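Local structure of GCN5-related N-acetyltransferase (Brucella melitensis biovar Abortus 2308, 3TCV) at residues Phe71-Glu76 with His169-Pro174; Gln192-Val195 with Asn200-Thr203. The protein probably transfers an acetyl group from acetyl-CoA to an amine acceptor, perhaps the amino terminus of proteins that begin with serine or alanine. All blocks are in the same frame, centred on the assembly; numbering follows the deposited sequence. Where two conformers were deposited one is given.

Interaction 1: residues Phe71-Glu76 with His169-Pro174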
ATOM      1  N   PHE B  71      -2.558 -17.375 -16.367  1.00 20.65           N
ATOM      2  CA  PHE B  71      -3.401 -16.407 -15.658  1.00 19.92           C
ATOM      3  C   PHE B  71      -3.583 -16.736 -14.184  1.00 19.71           C
ATOM      4  O   PHE B  71      -4.249 -15.981 -13.493  1.00 19.58           O
ATOM      5  CB  PHE B  71      -4.780 -16.294 -16.325  1.00 19.89           C
ATOM      6  CG  PHE B  71      -4.850 -15.262 -17.417  1.00 19.91           C
ATOM      7  CD1 PHE B  71      -5.626 -14.126 -17.271  1.00 20.16           C
ATOM      8  CD2 PHE B  71      -4.122 -15.409 -18.583  1.00 20.34           C
ATOM      9  CE1 PHE B  71      -5.692 -13.175 -18.264  1.00 19.98           C
ATOM     10  CE2 PHE B  71      -4.180 -14.455 -19.584  1.00 20.32           C
ATOM     11  CZ  PHE B  71      -4.963 -13.336 -19.425  1.00 20.52           C
ATOM     12  N   THR B  72      -2.984 -17.828 -13.701  1.00 19.98           N
ATOM     13  CA  THR B  72      -3.210 -18.320 -12.327  1.00 20.79           C
ATOM     14  C   THR B  72      -3.150 -17.209 -11.283  1.00 20.69           C
ATOM     15  O   THR B  72      -4.075 -17.069 -10.461  1.00 20.25           O
ATOM     16  CB  THR B  72      -2.161 -19.384 -11.942  1.00 22.03           C
ATOM     17  OG1 THR B  72      -2.257 -20.500 -12.839  1.00 23.81           O
ATOM     18  CG2 THR B  72      -2.377 -19.870 -10.517  1.00 21.99           C
ATOM     19  N   TRP B  73      -2.080 -16.412 -11.338  1.00 20.92           N
ATOM     20  CA  TRP B  73      -1.817 -15.396 -10.308  1.00 21.68           C
ATOM     21  C   TRP B  73      -2.321 -14.038 -10.640  1.00 21.61           C
ATOM     22  O   TRP B  73      -2.179 -13.127  -9.831  1.00 22.29           O
ATOM     23  CB  TRP B  73      -0.314 -15.301 -10.021  1.00 22.95           C
ATOM     24  CG  TRP B  73       0.293 -16.620  -9.701  1.00 24.27           C
ATOM     25  CD1 TRP B  73       1.128 -17.386 -10.508  1.00 25.27           C
ATOM     26  CD2 TRP B  73       0.120 -17.389  -8.486  1.00 25.73           C
ATOM     27  NE1 TRP B  73       1.482 -18.542  -9.884  1.00 25.90           N
ATOM     28  CE2 TRP B  73       0.901 -18.614  -8.663  1.00 26.33           C
ATOM     29  CE3 TRP B  73      -0.586 -17.205  -7.313  1.00 26.72           C
ATOM     30  CZ2 TRP B  73       0.969 -19.588  -7.684  1.00 28.03           C
ATOM     31  CZ3 TRP B  73      -0.514 -18.194  -6.326  1.00 28.44           C
ATOM     32  CH2 TRP B  73       0.238 -19.365  -6.512  1.00 28.53           C
ATOM     33  N   LEU B  74      -2.874 -13.860 -11.838  1.00 21.22           N
ATOM     34  CA  LEU B  74      -3.430 -12.578 -12.248  1.00 21.29           C
ATOM     35  C   LEU B  74      -4.792 -12.378 -11.607  1.00 21.27           C
ATOM     36  O   LEU B  74      -5.397 -13.323 -11.147  1.00 20.17           O
ATOM     37  CB  LEU B  74      -3.558 -12.532 -13.768  1.00 22.05           C
ATOM     38  CG  LEU B  74      -2.248 -12.450 -14.542  1.00 22.93           C
ATOM     39  CD1 LEU B  74      -2.520 -12.154 -16.017  1.00 23.16           C
ATOM     40  CD2 LEU B  74      -1.353 -11.384 -13.939  1.00 24.30           C
ATOM     41  N   PHE B  75      -5.284 -11.146 -11.585  1.00 21.73           N
ATOM     42  CA  PHE B  75      -6.624 -10.886 -11.058  1.00 22.48           C
ATOM     43  C   PHE B  75      -7.692 -11.393 -12.021  1.00 23.41           C
ATOM     44  O   PHE B  75      -8.767 -11.793 -11.596  1.00 23.96           O
ATOM     45  CB  PHE B  75      -6.820  -9.388 -10.774  1.00 23.79           C
ATOM     46  CG  PHE B  75      -5.847  -8.831  -9.765  1.00 25.25           C
ATOM     47  CD1 PHE B  75      -5.615  -9.486  -8.566  1.00 26.13           C
ATOM     48  CD2 PHE B  75      -5.157  -7.654 -10.017  1.00 27.65           C
ATOM     49  CE1 PHE B  75      -4.713  -8.985  -7.646  1.00 27.07           C
ATOM     50  CE2 PHE B  75      -4.251  -7.148  -9.096  1.00 27.55           C
ATOM     51  CZ  PHE B  75      -4.033  -7.817  -7.913  1.00 27.25           C
ATOM     52  N   GLU B  76      -7.366 -11.431 -13.314  1.00 23.19           N
ATOM     53  CA  GLU B  76      -8.319 -11.834 -14.345  1.00 23.56           C
ATOM     54  C   GLU B  76      -8.251 -13.349 -14.595  1.00 23.50           C
ATOM     55  O   GLU B  76      -7.293 -14.030 -14.226  1.00 21.27           O
ATOM     56  CB  GLU B  76      -8.014 -11.119 -15.671  1.00 24.24           C
ATOM     57  CG  GLU B  76      -8.074  -9.592 -15.667  1.00 25.05           C
ATOM     58  CD  GLU B  76      -6.930  -8.894 -14.928  1.00 25.41           C
ATOM     59  OE1 GLU B  76      -5.749  -9.336 -14.983  1.00 25.97           O
ATOM     60  OE2 GLU B  76      -7.222  -7.857 -14.285  1.00 28.59           O
ATOM     61  N   HIS B 169       1.793 -12.022  -5.544  1.00 18.40           N
ATOM     62  CA  HIS B 169       1.498 -13.059  -4.575  0.50 18.66           C
ATOM     63  C   HIS B 169       2.810 -13.614  -4.107  1.00 19.23           C
ATOM     64  O   HIS B 169       3.713 -13.924  -4.933  1.00 19.00           O
ATOM     65  CB  HIS B 169       0.638 -14.137  -5.260  0.50 19.26           C
ATOM     66  CG  HIS B 169      -0.188 -14.992  -4.324  0.50 19.24           C
ATOM     67  ND1 HIS B 169       0.353 -15.730  -3.351  0.50 20.15           N
ATOM     68  CD2 HIS B 169      -1.558 -15.249  -4.294  0.50 19.47           C
ATOM     69  CE1 HIS B 169      -0.617 -16.407  -2.703  0.50 20.23           C
ATOM     70  NE2 HIS B 169      -1.782 -16.117  -3.284  0.50 19.94           N
ATOM     71  N   ASN B 170       2.955 -13.784  -2.808  1.00 19.25           N
ATOM     72  CA  ASN B 170       4.155 -14.334  -2.272  1.00 20.72           C
ATOM     73  C   ASN B 170       4.406 -15.783  -2.753  1.00 22.00           C
ATOM     74  O   ASN B 170       5.544 -16.215  -2.804  1.00 21.76           O
ATOM     75  CB  ASN B 170       4.114 -14.291  -0.771  1.00 21.65           C
ATOM     76  CG  ASN B 170       5.435 -14.620  -0.160  1.00 22.00           C
ATOM     77  OD1 ASN B 170       6.462 -14.011  -0.525  1.00 22.94           O
ATOM     78  ND2 ASN B 170       5.440 -15.553   0.779  1.00 21.74           N
ATOM     79  N   GLU B 171       3.338 -16.486  -3.122  1.00 24.47           N
ATOM     80  CA  GLU B 171       3.449 -17.864  -3.649  1.00 27.08           C
ATOM     81  C   GLU B 171       3.729 -17.886  -5.163  1.00 26.32           C
ATOM     82  O   GLU B 171       3.950 -18.962  -5.727  1.00 26.79           O
ATOM     83  CB  GLU B 171       2.163 -18.671  -3.357  1.00 30.05           C
ATOM     84  CG  GLU B 171       1.979 -19.087  -1.897  1.00 33.26           C
ATOM     85  CD  GLU B 171       0.759 -19.995  -1.651  1.00 35.92           C
ATOM     86  OE1 GLU B 171      -0.112 -20.175  -2.540  1.00 39.49           O
ATOM     87  OE2 GLU B 171       0.677 -20.551  -0.538  1.00 40.83           O
ATOM     88  N   ASN B 172       3.699 -16.725  -5.816  1.00 23.35           N
ATOM     89  CA  ASN B 172       4.012 -16.620  -7.234  1.00 23.11           C
ATOM     90  C   ASN B 172       5.538 -16.582  -7.368  1.00 22.45           C
ATOM     91  O   ASN B 172       6.151 -15.514  -7.478  1.00 21.65           O
ATOM     92  CB  ASN B 172       3.328 -15.390  -7.858  1.00 22.37           C
ATOM     93  CG  ASN B 172       3.493 -15.311  -9.343  1.00 22.48           C
ATOM     94  OD1 ASN B 172       4.299 -16.038  -9.925  1.00 22.60           O
ATOM     95  ND2 ASN B 172       2.734 -14.426  -9.977  1.00 22.85           N
ATOM     96  N   GLY B 173       6.137 -17.773  -7.389  1.00 22.36           N
ATOM     97  CA  GLY B 173       7.587 -17.910  -7.469  1.00 22.76           C
ATOM     98  C   GLY B 173       8.211 -17.239  -8.697  1.00 22.12           C
ATOM     99  O   GLY B 173       9.184 -16.494  -8.560  1.00 22.11           O
ATOM    100  N   PRO B 174       7.656 -17.494  -9.885  1.00 21.60           N
ATOM    101  CA  PRO B 174       8.207 -16.866 -11.099  1.00 21.05           C
ATOM    102  C   PRO B 174       8.200 -15.318 -11.054  1.00 20.55           C
ATOM    103  O   PRO B 174       9.141 -14.686 -11.564  1.00 18.63           O
ATOM    104  CB  PRO B 174       7.294 -17.369 -12.204  1.00 21.96           C
ATOM    105  CG  PRO B 174       6.779 -18.691 -11.697  1.00 22.32           C
ATOM    106  CD  PRO B 174       6.655 -18.535 -10.209  1.00 22.25           C
TER
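W73 reaches from the loop after helix 67-70 to H169, E171 and N172, which form the turn between strand 163-169 and helix 173-182 of the GNAT fold. Starting at CB, the methylene of W73 sits 3.2 Å from ND2 of N172. With chi1 at -53°, CG lies beside the backbone N, and the indole is carried over the turn. The N172 amide then lies almost flat on the pyrrole half, its plane 22° from that of the ring, and its CG is 3.4 Å from W73 CD1. Behind the amide, N172 CB makes a CH-pi contact, 3.8 Å from the centroid of the five-membered ring. T72 CG2 covers the opposite face of the indole. Farther out, the benzo edge meets H169 edge-to-face with the planes at 60°, and CZ3 stands over the centre of the imidazole. That imidazole, in one of its two conformers, donates from NE2 to N200 O and accepts E171 N at ND1, so both nitrogens fix its rotation. N172 is tied down too: it is the N-cap of helix 173-182, with OD1 taking the backbone N of S175. No hydrogen bond crosses between 71-76 and 169-174. At the far end of the indole, W73 CZ2 lies 3.6 Å from E171 O, while W73 CH2 touches E171 CB at 3.8 Å.

Interaction 2: residues Gln192-Val195 with Asn200-Thr203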
ATOM      1  N   GLN B 192      -2.111 -11.614   4.364  1.00 12.54           N
ATOM      2  CA  GLN B 192      -3.559 -11.519   4.126  1.00 12.37           C
ATOM      3  C   GLN B 192      -3.943 -10.165   3.496  1.00 12.22           C
ATOM      4  O   GLN B 192      -4.958  -9.562   3.823  1.00 12.18           O
ATOM      5  CB  GLN B 192      -4.351 -11.806   5.418  1.00 12.35           C
ATOM      6  CG  GLN B 192      -4.045 -13.177   5.999  1.00 12.84           C
ATOM      7  CD  GLN B 192      -5.011 -13.709   7.062  1.00 12.85           C
ATOM      8  OE1 GLN B 192      -4.975 -14.909   7.382  1.00 13.45           O
ATOM      9  NE2 GLN B 192      -5.859 -12.844   7.623  1.00 12.54           N
ATOM     10  N   HIS B 193      -3.125  -9.725   2.555  1.00 12.29           N
ATOM     11  CA  HIS B 193      -3.316  -8.458   1.859  1.00 12.29           C
ATOM     12  C   HIS B 193      -4.509  -8.467   0.938  1.00 12.71           C
ATOM     13  O   HIS B 193      -5.139  -7.450   0.734  1.00 12.59           O
ATOM     14  CB  HIS B 193      -2.051  -8.153   1.082  1.00 12.26           C
ATOM     15  CG  HIS B 193      -2.027  -6.808   0.433  1.00 12.23           C
ATOM     16  ND1 HIS B 193      -1.564  -6.621  -0.836  1.00 12.44           N
ATOM     17  CD2 HIS B 193      -2.333  -5.545   0.934  1.00 12.32           C
ATOM     18  CE1 HIS B 193      -1.610  -5.301  -1.132  1.00 12.55           C
ATOM     19  NE2 HIS B 193      -2.092  -4.644  -0.058  1.00 12.36           N
ATOM     20  N   MET B 194      -4.795  -9.614   0.338  1.00 13.28           N
ATOM     21  CA  MET B 194      -5.911  -9.743  -0.594  1.00 13.89           C
ATOM     22  C   MET B 194      -6.529 -11.140  -0.502  1.00 14.09           C
ATOM     23  O   MET B 194      -5.913 -12.071   0.006  1.00 14.05           O
ATOM     24  CB  MET B 194      -5.483  -9.532  -2.059  1.00 14.70           C
ATOM     25  CG  MET B 194      -4.675  -8.286  -2.328  1.00 14.80           C
ATOM     26  SD  MET B 194      -4.161  -8.093  -4.048  1.00 15.89           S
ATOM     27  CE  MET B 194      -5.722  -7.517  -4.729  1.00 16.83           C
ATOM     28  N   VAL B 195      -7.743 -11.234  -1.022  1.00 14.41           N
ATOM     29  CA  VAL B 195      -8.388 -12.480  -1.402  1.00 14.86           C
ATOM     30  C   VAL B 195      -8.552 -12.441  -2.932  1.00 15.53           C
ATOM     31  O   VAL B 195      -9.217 -11.534  -3.477  1.00 16.37           O
ATOM     32  CB  VAL B 195      -9.751 -12.646  -0.714  1.00 14.67           C
ATOM     33  CG1 VAL B 195     -10.392 -13.986  -1.151  1.00 14.95           C
ATOM     34  CG2 VAL B 195      -9.611 -12.562   0.816  1.00 14.23           C
ATOM     35  N   ASN B 200      -6.321 -16.983  -0.298  1.00 16.27           N
ATOM     36  CA  ASN B 200      -5.534 -15.957   0.381  1.00 15.60           C
ATOM     37  C   ASN B 200      -4.370 -15.500  -0.475  1.00 15.74           C
ATOM     38  O   ASN B 200      -3.785 -16.297  -1.206  1.00 15.90           O
ATOM     39  CB  ASN B 200      -4.965 -16.493   1.672  1.00 15.51           C
ATOM     40  CG  ASN B 200      -4.091 -15.475   2.352  1.00 15.18           C
ATOM     41  OD1 ASN B 200      -4.595 -14.439   2.790  1.00 14.36           O
ATOM     42  ND2 ASN B 200      -2.782 -15.765   2.465  1.00 15.20           N
ATOM     43  N   ARG B 201      -4.058 -14.208  -0.398  1.00 15.34           N
ATOM     44  CA  ARG B 201      -2.842 -13.680  -0.989  1.00 15.44           C
ATOM     45  C   ARG B 201      -2.092 -12.895   0.070  1.00 15.14           C
ATOM     46  O   ARG B 201      -2.620 -11.918   0.590  1.00 14.46           O
ATOM     47  CB  ARG B 201      -3.149 -12.750  -2.146  1.00 15.40           C
ATOM     48  CG  ARG B 201      -1.903 -11.979  -2.623  1.00 15.55           C
ATOM     49  CD  ARG B 201      -2.096 -11.300  -3.964  1.00 15.89           C
ATOM     50  NE  ARG B 201      -1.184 -10.156  -4.155  1.00 15.89           N
ATOM     51  CZ  ARG B 201      -0.890  -9.600  -5.328  1.00 15.99           C
ATOM     52  NH1 ARG B 201      -0.148  -8.507  -5.364  1.00 15.84           N
ATOM     53  NH2 ARG B 201      -1.358 -10.115  -6.458  1.00 16.35           N
ATOM     54  N   ASP B 202      -0.877 -13.347   0.385  1.00 15.59           N
ATOM     55  CA  ASP B 202       0.091 -12.510   1.060  1.00 15.40           C
ATOM     56  C   ASP B 202       0.871 -11.831  -0.058  1.00 15.24           C
ATOM     57  O   ASP B 202       1.323 -12.519  -0.988  1.00 16.48           O
ATOM     58  CB  ASP B 202       1.050 -13.335   1.893  1.00 15.84           C
ATOM     59  CG  ASP B 202       0.359 -14.205   2.927  1.00 16.47           C
ATOM     60  OD1 ASP B 202      -0.708 -13.863   3.479  1.00 15.42           O
ATOM     61  OD2 ASP B 202       0.932 -15.284   3.199  1.00 18.43           O
ATOM     62  N   THR B 203       1.031 -10.514   0.020  1.00 14.44           N
ATOM     63  CA  THR B 203       1.735  -9.767  -1.027  1.00 14.04           C
ATOM     64  C   THR B 203       3.193  -9.504  -0.671  1.00 13.82           C
ATOM     65  O   THR B 203       3.470  -8.887   0.338  1.00 13.43           O
ATOM     66  CB  THR B 203       1.023  -8.436  -1.314  1.00 13.75           C
ATOM     67  OG1 THR B 203      -0.292  -8.703  -1.839  1.00 13.85           O
ATOM     68  CG2 THR B 203       1.846  -7.602  -2.306  1.00 13.77           C
TER
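M194 and R201 face each other in the antiparallel hairpin of strands 185-196 and 199-209, at a classic beta bulge where H193 and M194 both sit opposite R201. They are a hydrogen-bonded pair: M194 N reaches R201 O at 3.2 Å, and R201 N returns to M194 O at 2.9 Å. Their side chains run alongside each other on one face of the sheet, pointing the same way. R201 is stretched out from CG to NE, which brings its guanidinium alongside the thioether; M194 SD lies over one face of that group, 3.6 Å from R201 NE. R201 NE donates to T203 OG1 in the guanidinium plane at 2.9 Å, and NH1 makes a salt bridge to E167. T203 OG1 is gripped twice, because ND1 of H193 also bonds to it at 2.6 Å, approached at the edge of the imidazole. On the other face N200 turns its OD1 toward Q192, 3.4 Å from Q192 CA, and the same oxygen accepts R162 NH2 of the second subunit. N200 ND2 goes instead to D202 OD1 at 3.0 Å, coming from above the carboxylate plane. D202 OD1 has a second donor beside the bulge: Q192 N meets it on the anti side at 2.8 Å, nearly straight at 174°.

In the fold
Neither contact is core: interaction 1 is centred about 14 Å from the centre of the chain, interaction 2 about 20 Å. Interaction 1 joins a loop to a helix start through van der Waals and ring contacts, with H169 and N172 making their hydrogen bonds away from the indole; interaction 2 pairs neighbouring strands through backbone and side-chain hydrogen bonds. Only interaction 2 meets the second subunit, at the sheet edge, where Q192 and V195 of the outermost strand and N200 of its neighbour bond to it. Its backbone also holds the H169 imidazole, and N170 N probably bonds to D202 O, tying the turn after strand 163-169 to strand 199-209. F75 also packs on M194.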